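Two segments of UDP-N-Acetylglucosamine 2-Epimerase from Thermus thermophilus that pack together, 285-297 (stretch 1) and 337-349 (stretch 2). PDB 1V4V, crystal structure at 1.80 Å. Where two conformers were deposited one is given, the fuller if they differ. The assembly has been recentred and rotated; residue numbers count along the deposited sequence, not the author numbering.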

# COMPACT_ATOMS: atom_id res chain seq x y z
N LEU A 285 29.82 0.56 -11.06
CA LEU A 285 30.62 -0.20 -12.01
C LEU A 285 31.24 -1.43 -11.36
O LEU A 285 31.41 -2.47 -12.00
CB LEU A 285 31.69 0.69 -12.63
CG LEU A 285 31.12 1.65 -13.67
CD1 LEU A 285 32.20 2.55 -14.21
CD2 LEU A 285 30.50 0.85 -14.81
N GLN A 286 31.57 -1.32 -10.08
CA GLN A 286 32.16 -2.45 -9.37
C GLN A 286 31.13 -3.58 -9.36
O GLN A 286 31.47 -4.74 -9.57
CB GLN A 286 32.53 -2.04 -7.94
CG GLN A 286 32.94 -3.20 -7.04
CD GLN A 286 31.78 -3.72 -6.23
OE1 GLN A 286 31.12 -2.97 -5.50
NE2 GLN A 286 31.52 -5.02 -6.33
N GLU A 287 29.87 -3.24 -9.13
CA GLU A 287 28.83 -4.24 -9.12
C GLU A 287 28.60 -4.83 -10.50
O GLU A 287 28.27 -6.00 -10.64
CB GLU A 287 27.53 -3.66 -8.55
CG GLU A 287 27.62 -3.39 -7.06
CD GLU A 287 26.28 -3.05 -6.45
OE1 GLU A 287 25.30 -3.79 -6.70
OE2 GLU A 287 26.21 -2.05 -5.71
N GLU A 288 28.76 -4.01 -11.53
CA GLU A 288 28.59 -4.50 -12.89
C GLU A 288 29.70 -5.50 -13.21
O GLU A 288 29.46 -6.53 -13.83
CB GLU A 288 28.64 -3.35 -13.90
CG GLU A 288 27.36 -2.55 -13.98
CD GLU A 288 27.35 -1.64 -15.18
OE1 GLU A 288 27.61 -2.13 -16.30
OE2 GLU A 288 27.08 -0.43 -15.02
N GLY A 289 30.92 -5.20 -12.78
CA GLY A 289 32.02 -6.11 -13.04
C GLY A 289 31.71 -7.46 -12.41
O GLY A 289 31.90 -8.51 -13.02
N ALA A 290 31.21 -7.43 -11.17
CA ALA A 290 30.88 -8.66 -10.46
C ALA A 290 29.80 -9.49 -11.17
O ALA A 290 29.82 -10.72 -11.13
CB ALA A 290 30.44 -8.33 -9.04
N ALA A 291 28.86 -8.82 -11.83
CA ALA A 291 27.80 -9.53 -12.54
C ALA A 291 28.41 -10.34 -13.69
O ALA A 291 27.97 -11.44 -13.99
CB ALA A 291 26.77 -8.53 -13.08
N LEU A 292 29.44 -9.77 -14.30
CA LEU A 292 30.12 -10.41 -15.42
C LEU A 292 31.25 -11.35 -14.99
O LEU A 292 31.89 -11.98 -15.82
CB LEU A 292 30.68 -9.33 -16.35
CG LEU A 292 29.64 -8.39 -16.97
CD1 LEU A 292 30.31 -7.14 -17.53
CD2 LEU A 292 28.87 -9.14 -18.06
N GLY A 293 31.49 -11.43 -13.69
CA GLY A 293 32.55 -12.29 -13.20
C GLY A 293 33.92 -11.72 -13.55
O GLY A 293 34.88 -12.46 -13.77
N VAL A 294 33.99 -10.40 -13.61
CA VAL A 294 35.25 -9.72 -13.93
C VAL A 294 35.87 -9.19 -12.64
O VAL A 294 35.21 -8.48 -11.88
CB VAL A 294 35.02 -8.55 -14.90
CG1 VAL A 294 36.32 -7.82 -15.18
CG2 VAL A 294 34.43 -9.07 -16.21
N PRO A 295 37.14 -9.53 -12.37
CA PRO A 295 37.82 -9.06 -11.16
C PRO A 295 37.80 -7.54 -11.12
O PRO A 295 37.96 -6.89 -12.16
CB PRO A 295 39.25 -9.59 -11.32
CG PRO A 295 39.07 -10.82 -12.18
CD PRO A 295 38.05 -10.35 -13.20
N VAL A 296 37.62 -6.97 -9.93
CA VAL A 296 37.59 -5.52 -9.81
C VAL A 296 38.53 -4.98 -8.74
O VAL A 296 38.55 -5.48 -7.61
CB VAL A 296 36.17 -5.01 -9.45
CG1 VAL A 296 36.17 -3.48 -9.34
CG2 VAL A 296 35.17 -5.50 -10.47
N VAL A 297 39.31 -3.97 -9.10
CA VAL A 297 40.19 -3.31 -8.14
C VAL A 297 39.59 -1.92 -7.94
O VAL A 297 39.35 -1.19 -8.90
CB VAL A 297 41.65 -3.21 -8.64
CG1 VAL A 297 42.46 -2.32 -7.71
CG2 VAL A 297 42.26 -4.58 -8.70
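Stretch 2, residues 337-349: ELSRMRKAKNPYG

Stretch 2 continues a helix through its first turns, is extended from Ala 344 to Asn 346, then turns at Pro 347 and Tyr 348. Stretch 1 is a helix that ends in a Schellman motif at Gly 293, followed by a loop and the start of a strand at Val 296. The two run in opposite directions. Pro 295 lies by Met 341, Gly 293 by Arg 342 and Ala 290 by Asn 346, with CA-CA distances of 5.4, 4.7 and 6.5 Å. The stretch 2 helix covers the stretch 1 turn; the tail passes back along the stretch 1 helix.

Met 341 is selenomethionine. Its CB is 4.1 Å from Pro 295 CB, and its CE reaches Val 296 N at 3.6 Å. Leu 338 CD2 lies 3.8 Å from Pro 295 CB. Arg 342 lays one guanidinium face against the proline ring, with Arg 342 NE 3.4 Å from Pro 295 CD.

Asn 346, chi1 t, points toward stretch 1. Its ND2 makes a weak hydrogen bond to Ala 290 O, 3.2 Å. Its OD1 accepts from Tyr 348 N at 2.6 Å and Gly 349 N at 3.2 Å, closing the turn after it. Water 1 links Asn 346 ND2 to Glu 287 O. Tyr 348, chi1 m, has Ala 290 CB at its ring edge, 4.4 Å from CE2; Tyr 348 OH is 3.8 Å from Glu 287 CG.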

# COMPACT_ATOMS: atom_id res chain seq x y z
N GLU A 337 44.89 -15.26 -8.05
CA GLU A 337 44.03 -14.33 -7.33
C GLU A 337 42.94 -13.81 -8.26
O GLU A 337 41.79 -13.67 -7.85
CB GLU A 337 44.83 -13.16 -6.76
CG GLU A 337 44.00 -12.24 -5.88
CD GLU A 337 44.84 -11.23 -5.12
OE1 GLU A 337 44.27 -10.40 -4.39
OE2 GLU A 337 46.08 -11.29 -5.25
N LEU A 338 43.30 -13.51 -9.50
CA LEU A 338 42.32 -13.03 -10.47
C LEU A 338 41.26 -14.11 -10.68
O LEU A 338 40.06 -13.82 -10.73
CB LEU A 338 43.00 -12.71 -11.81
CG LEU A 338 43.84 -11.43 -11.85
CD1 LEU A 338 44.61 -11.38 -13.15
CD2 LEU A 338 42.93 -10.20 -11.71
N SER A 339 41.71 -15.36 -10.78
CA SER A 339 40.81 -16.49 -10.97
C SER A 339 39.84 -16.66 -9.81
O SER A 339 38.65 -16.93 -10.01
CB SER A 339 41.62 -17.79 -11.14
OG SER A 339 40.75 -18.91 -11.27
N ARG A 340 40.34 -16.53 -8.58
CA ARG A 340 39.50 -16.66 -7.39
C ARG A 340 38.41 -15.60 -7.38
O ARG A 340 37.29 -15.85 -6.92
CB ARG A 340 40.33 -16.50 -6.12
CG ARG A 340 41.28 -17.64 -5.79
CD ARG A 340 41.61 -17.60 -4.30
NE ARG A 340 41.97 -16.24 -3.89
CZ ARG A 340 41.85 -15.78 -2.65
NH1 ARG A 340 41.37 -16.56 -1.68
NH2 ARG A 340 42.20 -14.53 -2.37
N MSE A 341 38.73 -14.42 -7.88
CA MSE A 341 37.76 -13.34 -7.91
C MSE A 341 36.69 -13.64 -8.97
O MSE A 341 35.51 -13.40 -8.73
CB MSE A 341 38.49 -12.02 -8.17
CG MSE A 341 39.61 -11.79 -7.15
SE MSE A 341 40.57 -10.12 -7.33
CE MSE A 341 38.96 -9.04 -7.33
N ARG A 342 37.10 -14.20 -10.11
CA ARG A 342 36.14 -14.54 -11.15
C ARG A 342 35.22 -15.68 -10.72
O ARG A 342 34.08 -15.77 -11.18
CB ARG A 342 36.85 -14.95 -12.46
CG ARG A 342 37.74 -13.87 -13.03
CD ARG A 342 37.94 -14.02 -14.54
NE ARG A 342 38.94 -13.07 -15.01
CZ ARG A 342 40.25 -13.27 -14.95
NH1 ARG A 342 40.73 -14.40 -14.45
NH2 ARG A 342 41.09 -12.31 -15.33
N LYS A 343 35.71 -16.55 -9.85
CA LYS A 343 34.93 -17.70 -9.38
C LYS A 343 34.13 -17.43 -8.11
O LYS A 343 33.35 -18.28 -7.68
CB LYS A 343 35.86 -18.89 -9.12
CG LYS A 343 36.57 -19.44 -10.34
CD LYS A 343 37.41 -20.64 -9.93
CE LYS A 343 38.13 -21.27 -11.09
NZ LYS A 343 38.80 -22.53 -10.64
N ALA A 344 34.33 -16.26 -7.51
CA ALA A 344 33.62 -15.93 -6.28
C ALA A 344 32.11 -15.85 -6.51
O ALA A 344 31.66 -15.40 -7.56
CB ALA A 344 34.13 -14.61 -5.73
N LYS A 345 31.35 -16.30 -5.53
CA LYS A 345 29.89 -16.27 -5.63
C LYS A 345 29.43 -14.82 -5.59
O LYS A 345 29.81 -14.06 -4.70
CB LYS A 345 29.27 -17.04 -4.46
CG LYS A 345 27.75 -16.99 -4.43
CD LYS A 345 27.19 -17.59 -3.15
CE LYS A 345 25.69 -17.37 -3.05
NZ LYS A 345 24.96 -17.96 -4.20
N ASN A 346 28.62 -14.42 -6.57
CA ASN A 346 28.11 -13.05 -6.61
C ASN A 346 27.10 -12.90 -5.47
O ASN A 346 26.09 -13.59 -5.44
CB ASN A 346 27.41 -12.79 -7.95
CG ASN A 346 26.94 -11.36 -8.09
OD1 ASN A 346 26.32 -10.81 -7.18
ND2 ASN A 346 27.24 -10.74 -9.23
N PRO A 347 27.37 -11.99 -4.52
CA PRO A 347 26.48 -11.77 -3.38
C PRO A 347 25.19 -11.02 -3.71
O PRO A 347 24.36 -10.81 -2.83
CB PRO A 347 27.36 -10.98 -2.42
CG PRO A 347 28.11 -10.09 -3.37
CD PRO A 347 28.51 -11.05 -4.48
N TYR A 348 25.02 -10.63 -4.97
CA TYR A 348 23.83 -9.89 -5.38
C TYR A 348 22.81 -10.74 -6.13
O TYR A 348 21.62 -10.45 -6.11
CB TYR A 348 24.23 -8.71 -6.27
CG TYR A 348 25.36 -7.88 -5.71
CD1 TYR A 348 25.18 -7.10 -4.56
CD2 TYR A 348 26.61 -7.88 -6.32
CE1 TYR A 348 26.23 -6.35 -4.03
CE2 TYR A 348 27.67 -7.14 -5.80
CZ TYR A 348 27.47 -6.37 -4.66
OH TYR A 348 28.52 -5.64 -4.15
N GLY A 349 23.28 -11.79 -6.80
CA GLY A 349 22.38 -12.65 -7.55
C GLY A 349 23.16 -13.56 -8.47
O GLY A 349 24.32 -13.28 -8.76
O HOH W 1 26.63 -7.77 -9.58
O HOH W 2 30.80 -12.72 -8.88